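PDB 2HCF: hydrolase, haloacid dehalogenase-like family from Chlorobaculum tepidum, which probably acts as a magnesium-dependent hydrolase of the haloacid dehalogenase superfamily, its physiological substrate being left open. Local coordinates for residues E32-E37 and V61-A66; I92-G97 and P131-Y136; F139-D144 and P153-E158; A195-N200 and E204-H209. All blocks are in the same frame, centred on the assembly; numbering follows the deposited sequence.

Interaction 1: residues E32-E37 and V61-A66. With MG (magnesium ion), chain C.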
# COMPACT_ATOMS: atom_id res chain seq x y z
N GLU A 32 18.41 -4.20 -16.38
CA GLU A 32 19.38 -5.17 -15.93
C GLU A 32 18.98 -6.61 -16.17
O GLU A 32 19.81 -7.44 -16.53
CB GLU A 32 19.72 -4.97 -14.46
CG GLU A 32 20.80 -5.92 -14.00
CD GLU A 32 21.34 -5.61 -12.60
OE1 GLU A 32 21.18 -4.45 -12.12
OE2 GLU A 32 21.94 -6.55 -12.01
N VAL A 33 17.70 -6.93 -16.00
CA VAL A 33 17.23 -8.30 -16.04
C VAL A 33 16.71 -8.67 -17.43
O VAL A 33 17.07 -9.72 -17.96
CB VAL A 33 16.15 -8.53 -14.98
CG1 VAL A 33 15.45 -9.87 -15.14
CG2 VAL A 33 16.79 -8.42 -13.56
N TYR A 34 15.88 -7.82 -18.02
CA TYR A 34 15.28 -8.10 -19.32
C TYR A 34 15.93 -7.38 -20.51
O TYR A 34 15.62 -7.69 -21.67
CB TYR A 34 13.80 -7.72 -19.30
CG TYR A 34 12.95 -8.48 -18.32
CD1 TYR A 34 12.42 -9.73 -18.63
CD2 TYR A 34 12.66 -7.93 -17.07
CE1 TYR A 34 11.61 -10.41 -17.72
CE2 TYR A 34 11.86 -8.60 -16.17
CZ TYR A 34 11.34 -9.83 -16.49
OH TYR A 34 10.56 -10.48 -15.57
N GLY A 35 16.80 -6.39 -20.25
CA GLY A 35 17.37 -5.56 -21.30
C GLY A 35 16.59 -4.27 -21.61
O GLY A 35 17.12 -3.37 -22.24
N THR A 36 15.35 -4.18 -21.16
CA THR A 36 14.50 -3.04 -21.44
C THR A 36 13.75 -2.64 -20.17
O THR A 36 13.45 -3.49 -19.35
CB THR A 36 13.49 -3.36 -22.54
OG1 THR A 36 12.69 -2.20 -22.80
CG2 THR A 36 12.59 -4.53 -22.17
N GLU A 37 13.49 -1.34 -20.03
CA GLU A 37 12.62 -0.84 -18.97
C GLU A 37 11.16 -0.89 -19.36
O GLU A 37 10.30 -0.52 -18.58
CB GLU A 37 12.99 0.60 -18.56
CG GLU A 37 12.92 1.65 -19.67
CD GLU A 37 13.10 3.08 -19.13
OE1 GLU A 37 12.09 3.68 -18.70
OE2 GLU A 37 14.23 3.61 -19.15
N VAL A 61 5.83 -3.46 -24.43
CA VAL A 61 6.84 -3.50 -25.46
C VAL A 61 6.90 -4.86 -26.21
O VAL A 61 7.78 -5.06 -27.02
CB VAL A 61 8.23 -3.06 -24.95
CG1 VAL A 61 8.17 -1.65 -24.46
CG2 VAL A 61 8.77 -3.98 -23.88
N GLY A 62 5.96 -5.76 -25.93
CA GLY A 62 5.79 -6.99 -26.71
C GLY A 62 6.26 -8.29 -26.06
O GLY A 62 6.18 -9.34 -26.69
N LEU A 63 6.75 -8.24 -24.83
CA LEU A 63 7.13 -9.46 -24.10
C LEU A 63 5.90 -10.31 -23.75
O LEU A 63 4.90 -9.78 -23.35
CB LEU A 63 7.88 -9.13 -22.82
CG LEU A 63 9.38 -8.85 -22.89
CD1 LEU A 63 9.68 -7.41 -23.24
CD2 LEU A 63 10.07 -9.22 -21.57
N GLU A 64 5.98 -11.63 -23.94
CA GLU A 64 4.86 -12.54 -23.56
C GLU A 64 4.84 -12.73 -22.05
O GLU A 64 5.86 -12.56 -21.42
CB GLU A 64 4.99 -13.91 -24.25
CG GLU A 64 5.08 -13.85 -25.76
CD GLU A 64 3.86 -13.17 -26.39
OE1 GLU A 64 2.76 -13.29 -25.80
OE2 GLU A 64 4.02 -12.52 -27.45
N ARG A 65 3.67 -13.05 -21.47
CA ARG A 65 3.57 -13.21 -20.01
C ARG A 65 4.53 -14.26 -19.51
O ARG A 65 5.23 -14.05 -18.53
CB ARG A 65 2.16 -13.54 -19.55
CG ARG A 65 1.31 -12.30 -19.33
CD ARG A 65 -0.01 -12.66 -18.66
NE ARG A 65 0.16 -12.78 -17.21
CZ ARG A 65 0.02 -11.78 -16.34
NH1 ARG A 65 -0.31 -10.55 -16.76
NH2 ARG A 65 0.20 -12.01 -15.04
N ALA A 66 4.61 -15.38 -20.22
CA ALA A 66 5.51 -16.47 -19.84
C ALA A 66 6.95 -16.01 -19.82
O ALA A 66 7.71 -16.45 -18.99
CB ALA A 66 5.37 -17.66 -20.80
MG MG C . 2.81 -11.24 -28.50
O HOH W 1 3.88 -9.44 -27.80
O HOH W 2 1.53 -10.31 -29.63
O HOH W 3 4.38 -11.54 -30.13
O HOH W 4 2.14 -13.33 -28.86

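Interaction 2: residues I92-G97 and P131-Y136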
# COMPACT_ATOMS: atom_id res chain seq x y z
N ILE A 92 11.92 10.54 0.95
CA ILE A 92 10.61 10.19 1.53
C ILE A 92 10.01 11.43 2.19
O ILE A 92 10.67 12.15 2.95
CB ILE A 92 10.72 9.01 2.61
CG1 ILE A 92 11.48 7.80 2.06
CG2 ILE A 92 9.34 8.57 3.10
CD1 ILE A 92 10.88 7.12 0.84
N THR A 93 8.75 11.68 1.90
CA THR A 93 8.00 12.74 2.51
C THR A 93 6.85 12.10 3.29
O THR A 93 6.00 11.48 2.69
CB THR A 93 7.41 13.62 1.40
OG1 THR A 93 8.48 14.28 0.73
CG2 THR A 93 6.42 14.65 1.95
N LEU A 94 6.88 12.22 4.61
CA LEU A 94 5.75 11.79 5.44
C LEU A 94 4.56 12.76 5.25
O LEU A 94 4.73 13.97 5.28
CB LEU A 94 6.23 11.72 6.89
CG LEU A 94 5.59 10.65 7.79
CD1 LEU A 94 6.08 9.28 7.39
CD2 LEU A 94 5.88 10.89 9.24
N LEU A 95 3.35 12.23 5.02
CA LEU A 95 2.20 13.09 4.77
C LEU A 95 1.65 13.69 6.06
O LEU A 95 2.09 13.31 7.16
CB LEU A 95 1.15 12.30 4.01
CG LEU A 95 1.69 11.86 2.66
CD1 LEU A 95 0.60 11.15 1.85
CD2 LEU A 95 2.22 13.06 1.86
N GLU A 96 0.72 14.64 5.94
CA GLU A 96 0.31 15.47 7.08
C GLU A 96 -0.38 14.63 8.15
O GLU A 96 -1.30 13.89 7.84
CB GLU A 96 -0.63 16.62 6.64
CG GLU A 96 -1.03 17.53 7.82
CD GLU A 96 -1.76 18.80 7.40
OE1 GLU A 96 -2.26 18.87 6.26
OE2 GLU A 96 -1.85 19.72 8.25
N GLY A 97 0.11 14.69 9.38
CA GLY A 97 -0.59 14.04 10.51
C GLY A 97 -0.37 12.54 10.70
O GLY A 97 -0.93 11.93 11.62
N PRO A 131 11.61 7.15 7.27
CA PRO A 131 11.06 8.08 8.27
C PRO A 131 10.69 7.48 9.65
O PRO A 131 10.18 8.19 10.51
CB PRO A 131 9.82 8.62 7.55
CG PRO A 131 9.38 7.50 6.75
CD PRO A 131 10.60 6.79 6.28
N GLY A 132 10.97 6.20 9.88
CA GLY A 132 10.80 5.62 11.21
C GLY A 132 9.38 5.35 11.64
O GLY A 132 9.04 5.59 12.82
N ILE A 133 8.55 4.87 10.70
CA ILE A 133 7.19 4.47 11.02
C ILE A 133 6.90 3.01 10.66
O ILE A 133 5.74 2.62 10.60
CB ILE A 133 6.11 5.39 10.35
CG1 ILE A 133 6.24 5.37 8.84
CG2 ILE A 133 6.21 6.82 10.85
CD1 ILE A 133 5.01 5.86 8.18
N ASP A 134 7.93 2.22 10.40
CA ASP A 134 7.72 0.79 10.08
C ASP A 134 7.30 0.01 11.32
O ASP A 134 6.51 -0.95 11.24
CB ASP A 134 9.01 0.21 9.48
CG ASP A 134 8.92 -1.29 9.18
OD1 ASP A 134 8.13 -1.67 8.31
OD2 ASP A 134 9.64 -2.08 9.81
N HIS A 135 7.87 0.40 12.47
CA HIS A 135 7.67 -0.27 13.76
C HIS A 135 6.17 -0.38 14.17
O HIS A 135 5.77 -1.29 14.92
CB HIS A 135 8.54 0.42 14.83
CG HIS A 135 8.09 1.81 15.15
ND1 HIS A 135 7.09 2.08 16.06
CD2 HIS A 135 8.46 3.01 14.63
CE1 HIS A 135 6.87 3.38 16.09
NE2 HIS A 135 7.67 3.96 15.21
N TYR A 136 5.32 0.49 13.62
CA TYR A 136 3.90 0.44 13.92
C TYR A 136 3.16 -0.78 13.31
O TYR A 136 2.04 -1.09 13.72
CB TYR A 136 3.19 1.69 13.38
CG TYR A 136 3.57 2.97 14.04
CD1 TYR A 136 3.15 3.27 15.34
CD2 TYR A 136 4.37 3.90 13.38
CE1 TYR A 136 3.53 4.45 15.95
CE2 TYR A 136 4.74 5.08 13.98
CZ TYR A 136 4.32 5.36 15.25
OH TYR A 136 4.72 6.54 15.82

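Interaction 3: residues F139-D144 and P153-E158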
# COMPACT_ATOMS: atom_id res chain seq x y z
N PHE A 139 2.32 -6.73 10.70
CA PHE A 139 2.06 -7.67 9.62
C PHE A 139 1.43 -6.91 8.48
O PHE A 139 1.11 -5.73 8.62
CB PHE A 139 1.08 -8.79 10.08
CG PHE A 139 -0.36 -8.38 10.06
CD1 PHE A 139 -0.83 -7.44 10.94
CD2 PHE A 139 -1.23 -8.88 9.11
CE1 PHE A 139 -2.14 -7.03 10.90
CE2 PHE A 139 -2.54 -8.46 9.07
CZ PHE A 139 -3.00 -7.55 9.95
N GLY A 140 1.17 -7.59 7.35
CA GLY A 140 0.38 -6.97 6.29
C GLY A 140 0.10 -7.93 5.15
O GLY A 140 0.41 -9.12 5.27
N ALA A 141 -0.57 -7.46 4.09
CA ALA A 141 -0.58 -8.14 2.84
C ALA A 141 0.08 -7.21 1.82
O ALA A 141 -0.12 -5.97 1.85
CB ALA A 141 -2.00 -8.49 2.42
N PHE A 142 0.88 -7.82 0.93
CA PHE A 142 1.81 -7.12 0.04
C PHE A 142 1.81 -7.66 -1.40
O PHE A 142 1.13 -8.67 -1.72
CB PHE A 142 3.23 -7.22 0.59
CG PHE A 142 3.36 -6.86 2.05
CD1 PHE A 142 3.64 -5.57 2.43
CD2 PHE A 142 3.24 -7.84 3.05
CE1 PHE A 142 3.77 -5.23 3.80
CE2 PHE A 142 3.39 -7.50 4.43
CZ PHE A 142 3.63 -6.19 4.78
N ALA A 143 2.59 -7.02 -2.27
CA ALA A 143 2.71 -7.49 -3.67
C ALA A 143 3.38 -8.85 -3.79
O ALA A 143 3.30 -9.51 -4.84
CB ALA A 143 3.43 -6.47 -4.55
N ASP A 144 4.05 -9.30 -2.74
CA ASP A 144 4.52 -10.68 -2.72
C ASP A 144 3.38 -11.69 -2.76
O ASP A 144 3.57 -12.84 -3.16
CB ASP A 144 5.38 -10.92 -1.51
CG ASP A 144 6.31 -9.76 -1.25
OD1 ASP A 144 5.81 -8.75 -0.74
OD2 ASP A 144 7.53 -9.84 -1.55
N PRO A 153 -7.16 -8.23 0.78
CA PRO A 153 -7.96 -8.11 2.01
C PRO A 153 -8.20 -9.47 2.66
O PRO A 153 -8.15 -9.59 3.86
CB PRO A 153 -9.29 -7.54 1.51
CG PRO A 153 -9.00 -6.96 0.22
CD PRO A 153 -7.89 -7.73 -0.39
N HIS A 154 -8.50 -10.48 1.86
CA HIS A 154 -8.72 -11.82 2.36
C HIS A 154 -7.50 -12.34 3.07
O HIS A 154 -7.59 -12.81 4.19
CB HIS A 154 -9.10 -12.75 1.24
CG HIS A 154 -10.31 -12.32 0.49
ND1 HIS A 154 -11.58 -12.40 1.02
CD2 HIS A 154 -10.46 -11.83 -0.76
CE1 HIS A 154 -12.45 -11.98 0.13
NE2 HIS A 154 -11.80 -11.64 -0.97
N ILE A 155 -6.35 -12.20 2.42
CA ILE A 155 -5.07 -12.62 2.97
C ILE A 155 -4.74 -11.90 4.28
O ILE A 155 -4.37 -12.54 5.26
CB ILE A 155 -3.94 -12.39 1.93
CG1 ILE A 155 -4.09 -13.37 0.76
CG2 ILE A 155 -2.51 -12.46 2.59
CD1 ILE A 155 -3.13 -13.11 -0.39
N ALA A 156 -4.88 -10.58 4.30
CA ALA A 156 -4.70 -9.81 5.53
C ALA A 156 -5.69 -10.21 6.61
O ALA A 156 -5.31 -10.31 7.74
CB ALA A 156 -4.80 -8.32 5.25
N LEU A 157 -6.96 -10.43 6.27
CA LEU A 157 -7.94 -10.85 7.29
C LEU A 157 -7.54 -12.20 7.95
O LEU A 157 -7.53 -12.34 9.18
CB LEU A 157 -9.34 -10.92 6.69
CG LEU A 157 -10.42 -11.35 7.66
CD1 LEU A 157 -10.49 -10.44 8.87
CD2 LEU A 157 -11.74 -11.37 6.93
N GLU A 158 -7.15 -13.17 7.12
CA GLU A 158 -6.71 -14.47 7.62
C GLU A 158 -5.50 -14.35 8.54
O GLU A 158 -5.46 -14.98 9.60
CB GLU A 158 -6.39 -15.39 6.47
CG GLU A 158 -6.23 -16.83 6.84
CD GLU A 158 -6.14 -17.71 5.62
OE1 GLU A 158 -5.18 -17.53 4.84
OE2 GLU A 158 -7.08 -18.53 5.40

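Interaction 4: residues A195-N200 and E204-H209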
# COMPACT_ATOMS: atom_id res chain seq x y z
N ALA A 195 -11.12 6.81 2.47
CA ALA A 195 -10.27 7.31 1.40
C ALA A 195 -9.73 8.65 1.84
O ALA A 195 -10.45 9.41 2.52
CB ALA A 195 -11.05 7.47 0.14
N VAL A 196 -8.48 8.93 1.47
CA VAL A 196 -7.84 10.20 1.77
C VAL A 196 -7.26 10.77 0.47
O VAL A 196 -6.60 10.07 -0.29
CB VAL A 196 -6.78 10.00 2.90
CG1 VAL A 196 -5.74 9.01 2.50
CG2 VAL A 196 -6.18 11.33 3.31
N ALA A 197 -7.58 12.04 0.18
CA ALA A 197 -7.29 12.64 -1.13
C ALA A 197 -5.91 13.30 -1.14
O ALA A 197 -5.74 14.42 -1.63
CB ALA A 197 -8.39 13.62 -1.53
N THR A 198 -4.93 12.57 -0.60
CA THR A 198 -3.54 13.03 -0.53
C THR A 198 -2.65 12.40 -1.62
O THR A 198 -1.44 12.56 -1.61
CB THR A 198 -2.93 12.76 0.86
OG1 THR A 198 -3.24 11.44 1.29
CG2 THR A 198 -3.48 13.73 1.86
N GLY A 199 -3.27 11.71 -2.59
CA GLY A 199 -2.51 11.20 -3.72
C GLY A 199 -2.83 12.01 -4.94
O GLY A 199 -3.04 13.25 -4.87
N ASN A 200 -2.93 11.32 -6.07
CA ASN A 200 -3.18 11.99 -7.33
C ASN A 200 -4.65 12.17 -7.68
O ASN A 200 -4.96 12.65 -8.75
CB ASN A 200 -2.40 11.28 -8.44
CG ASN A 200 -0.91 11.31 -8.20
OD1 ASN A 200 -0.39 12.26 -7.63
ND2 ASN A 200 -0.23 10.25 -8.57
N GLU A 204 -13.43 14.95 -5.29
CA GLU A 204 -14.48 14.80 -6.31
C GLU A 204 -14.29 13.52 -7.09
O GLU A 204 -15.24 12.84 -7.38
CB GLU A 204 -14.50 15.98 -7.28
CG GLU A 204 -15.30 17.14 -6.75
CD GLU A 204 -15.62 18.20 -7.81
OE1 GLU A 204 -15.37 17.93 -9.03
OE2 GLU A 204 -16.11 19.28 -7.39
N GLU A 205 -13.04 13.21 -7.44
CA GLU A 205 -12.76 11.98 -8.16
C GLU A 205 -13.06 10.74 -7.30
O GLU A 205 -13.75 9.82 -7.73
CB GLU A 205 -11.29 11.97 -8.62
CG GLU A 205 -11.07 12.84 -9.83
CD GLU A 205 -9.61 13.00 -10.22
OE1 GLU A 205 -8.73 13.20 -9.35
OE2 GLU A 205 -9.36 12.93 -11.43
N LEU A 206 -12.53 10.73 -6.08
CA LEU A 206 -12.69 9.60 -5.17
C LEU A 206 -14.13 9.33 -4.75
O LEU A 206 -14.49 8.20 -4.48
CB LEU A 206 -11.81 9.78 -3.95
CG LEU A 206 -10.33 9.62 -4.27
CD1 LEU A 206 -9.55 9.99 -3.04
CD2 LEU A 206 -9.97 8.20 -4.74
N ALA A 207 -14.96 10.37 -4.73
CA ALA A 207 -16.30 10.27 -4.24
C ALA A 207 -17.20 9.41 -5.16
O ALA A 207 -18.19 8.83 -4.71
CB ALA A 207 -16.87 11.68 -4.06
N ARG A 208 -16.84 9.33 -6.43
CA ARG A 208 -17.59 8.53 -7.39
C ARG A 208 -17.47 7.02 -7.14
O ARG A 208 -18.24 6.24 -7.71
CB ARG A 208 -17.13 8.84 -8.82
CG ARG A 208 -17.26 10.29 -9.18
CD ARG A 208 -16.80 10.58 -10.60
NE ARG A 208 -16.61 12.03 -10.78
CZ ARG A 208 -15.56 12.61 -11.37
NH1 ARG A 208 -14.58 11.89 -11.93
NH2 ARG A 208 -15.51 13.94 -11.42
N HIS A 209 -16.51 6.62 -6.31
CA HIS A 209 -16.30 5.22 -5.96
C HIS A 209 -16.93 4.84 -4.64
O HIS A 209 -16.82 3.70 -4.22
CB HIS A 209 -14.80 4.95 -5.94
CG HIS A 209 -14.13 5.39 -7.20
ND1 HIS A 209 -14.48 4.88 -8.43
CD2 HIS A 209 -13.21 6.35 -7.44
CE1 HIS A 209 -13.76 5.47 -9.37
NE2 HIS A 209 -13.00 6.38 -8.80
O HOH W 5 -6.83 14.53 -10.17

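Interaction 1: residues E32-E37 and V61-A66
The ring of Y34 and the isobutyl group of L63 cross obliquely, the ring offering its CD1 corner to L63 CD2 at 3.8 Å, so the methyl approaches neither squarely over the face nor squarely at the edge. Y34 is the last helical residue of 21-34, and its CG stands anti to the carbonyl carbon (chi1 -62°), which carries the ring from the helix end toward segment 61-66. V33 CG1 lies 3.9 Å above the plane of the Y34 ring, near its rim. Beside this pair, T36 turns its methyl CG2 toward two neighbouring branches, with V61 CG2 and L63 CD1 each 4.2 Å from it. No hydrogen bond crosses between the segments. Helices 21-34, 50-59 and 65-86 lie in the insertion after the first core strand, consistent with the helical C1 cap of haloacid dehalogenase relatives, and the contact joins the end of the first to the N-terminal approach of the third. The ring hydroxyl of Y34 is bonded to the carbonyl of I68 on helix 65-86, and L58 of helix 50-59 touches both Y34 and T36. On the outer side, E64, the N-cap residue of helix 65-86, binds a magnesium ion through OE2 alone at 2.0 Å, its chain bent at chi2 (-59°). Four waters complete the ligands seen on this metal, and water 1 also donates to G62 O at 2.6 Å.

Interaction 2: residues I92-G97 and P131-Y136
A Schellman motif ends helix 121-129, and P131, just ahead of its positive-phi residue G132, packs against I92 and L94 of strand 92-94. The motif is evidenced by the bonds from I133 N to L128 O and from G132 N to K129 O. I92 meets the proline ring at about a right angle: its CG2, placed anti to the backbone N while chi1 is -51°, reaches P131 CG at 3.8 Å, whereas the rest of the chain leads away. L94 brings the same methyl, CD1, to two partners, P131 CB at 3.8 Å and I133 CD1 at 3.7 Å. The L94 and I133 chains run past one another in opposite directions; with CG1 between the backbone N and the carbonyl carbon (chi1 59°), I133 extends CD1 to that methyl. The contact is wholly apolar and largely buried. R99 of helix 98-106 fastens the loop by bonding P131 O, with a weaker bond to G132 O, and its side chain packs on I133. Strand 92-94 pairs antiparallel with 16-18, where L16 and V18 touch I92, and L128 of helix 121-129 packs against I133.

Interaction 3: residues F139-D144 and P153-E158
A141 and A156 bring their CA atoms to 5.2 Å, the nearest backbone approach between segment 139-144 and the helical segment 153-158. The first segment is nearly fully extended at G140 (phi -175°, psi -177°), part of the short strand 140-141; the second is regular helix, with L157 N bonded to P153 O at 2.8 Å and E158 N to H154 O. With only methyl groups between them, strand and helix can lie this close. A141 CB points at the helix and touches two groups at equal range: A156 CB at 4.0 Å and I155 CG2 at 4.0 Å. I155 supplies that branch because its CG1 is turned anti to the carbonyl carbon (chi1 -70°), leaving CG2 on the strand side. F139 extends the interface by a different means. Its ring comes edge-first to the helix backbone, CE2 lying 3.6 Å from A156 O near the ring plane, so a C-H rather than the ring face meets the carbonyl; A156 CB is more distant, at 4.4 Å from F139 CE2. The F139 ring continues along helix 152-164 to R159, A160 and M163, and it also reaches L6 and L8 of strand 5-9. On the other side of the strand, F142 folds back so that its CZ lies 3.7 Å from G140 CA. Backbone bonds from F139 and A141 to L115 tie the strand to 111-116, its neighbour in the parallel sheet, of which 140-141 is one of the two outermost strands. The arrangement is the packing of a beta-alpha-beta crossover in the Rossmann-like haloacid dehalogenase core, helix 152-164 leading from this edge to strand 173-177.

Interaction 4: residues A195-N200 and E204-H209
An inverse gamma turn centred on A197 is the surface that L206 packs on, directly where strand 192-196 gives way to the loop. The turn rests on the phi and psi of A197 (-91° and 46°) and on a weak bond from T198 N to V196 O. It belongs to a beta-alpha-beta unit of the Rossmann-like core, in which strand 192-196, the short helix 203-207 and strand 213-215 follow one another. One methyl of L206 does the touching: CD1 lies 4.0 Å from A197 CA and 4.0 Å from V196 O, with A197 CB at 4.1 Å from it and A195 CB, two residues before A197, at 4.3 Å from L206 CD1. The methyl thus spans three consecutive residues. L206 gets there with CG anti to the carbonyl carbon (chi1 -70°) and the chain straight beyond it. I183 of helix 180-187 and L214 of strand 213-215 touch both A195 and L206, so L206 lies among aliphatic groups of the strand, of 213-215 and of helix 180-187. V196 turns away from the helix; its side chain comes to about 5 Å from that of D178, a magnesium ligand, which places the reverse side of the strand beside the metal site. Towards solvent the chemistry changes. E205 OE1 takes a bond from T202 N, and its approach to N200 O is between two acceptors that need a donor to join them. Water 5 supplies it, giving one hydrogen to N200 O at 3.0 Å and the other to E205 OE1 at 2.5 Å.

In the fold
Interaction 1 is a surface contact in the helical cap region, its centre about 25 Å from that of the chain; interactions 2 and 3 are buried and interaction 4 partly so. Interactions 3 and 4 both reach the parallel core sheet, the first at an outermost strand, 140-141, the second at strand 192-196, and their centres lie about 23 Å apart. Interaction 2 adjoins interaction 3 in sequence and touches interaction 4, where L95 CD1 packs 3.9 Å from T198 OG1. None has a direct hydrogen bond across its segments. Apolar packing dominates in each, but a ring edge and carbonyl enter at interaction 3, and a water bridges the two segments at interaction 4, whereas at interaction 1 the waters ligate the magnesium on one segment.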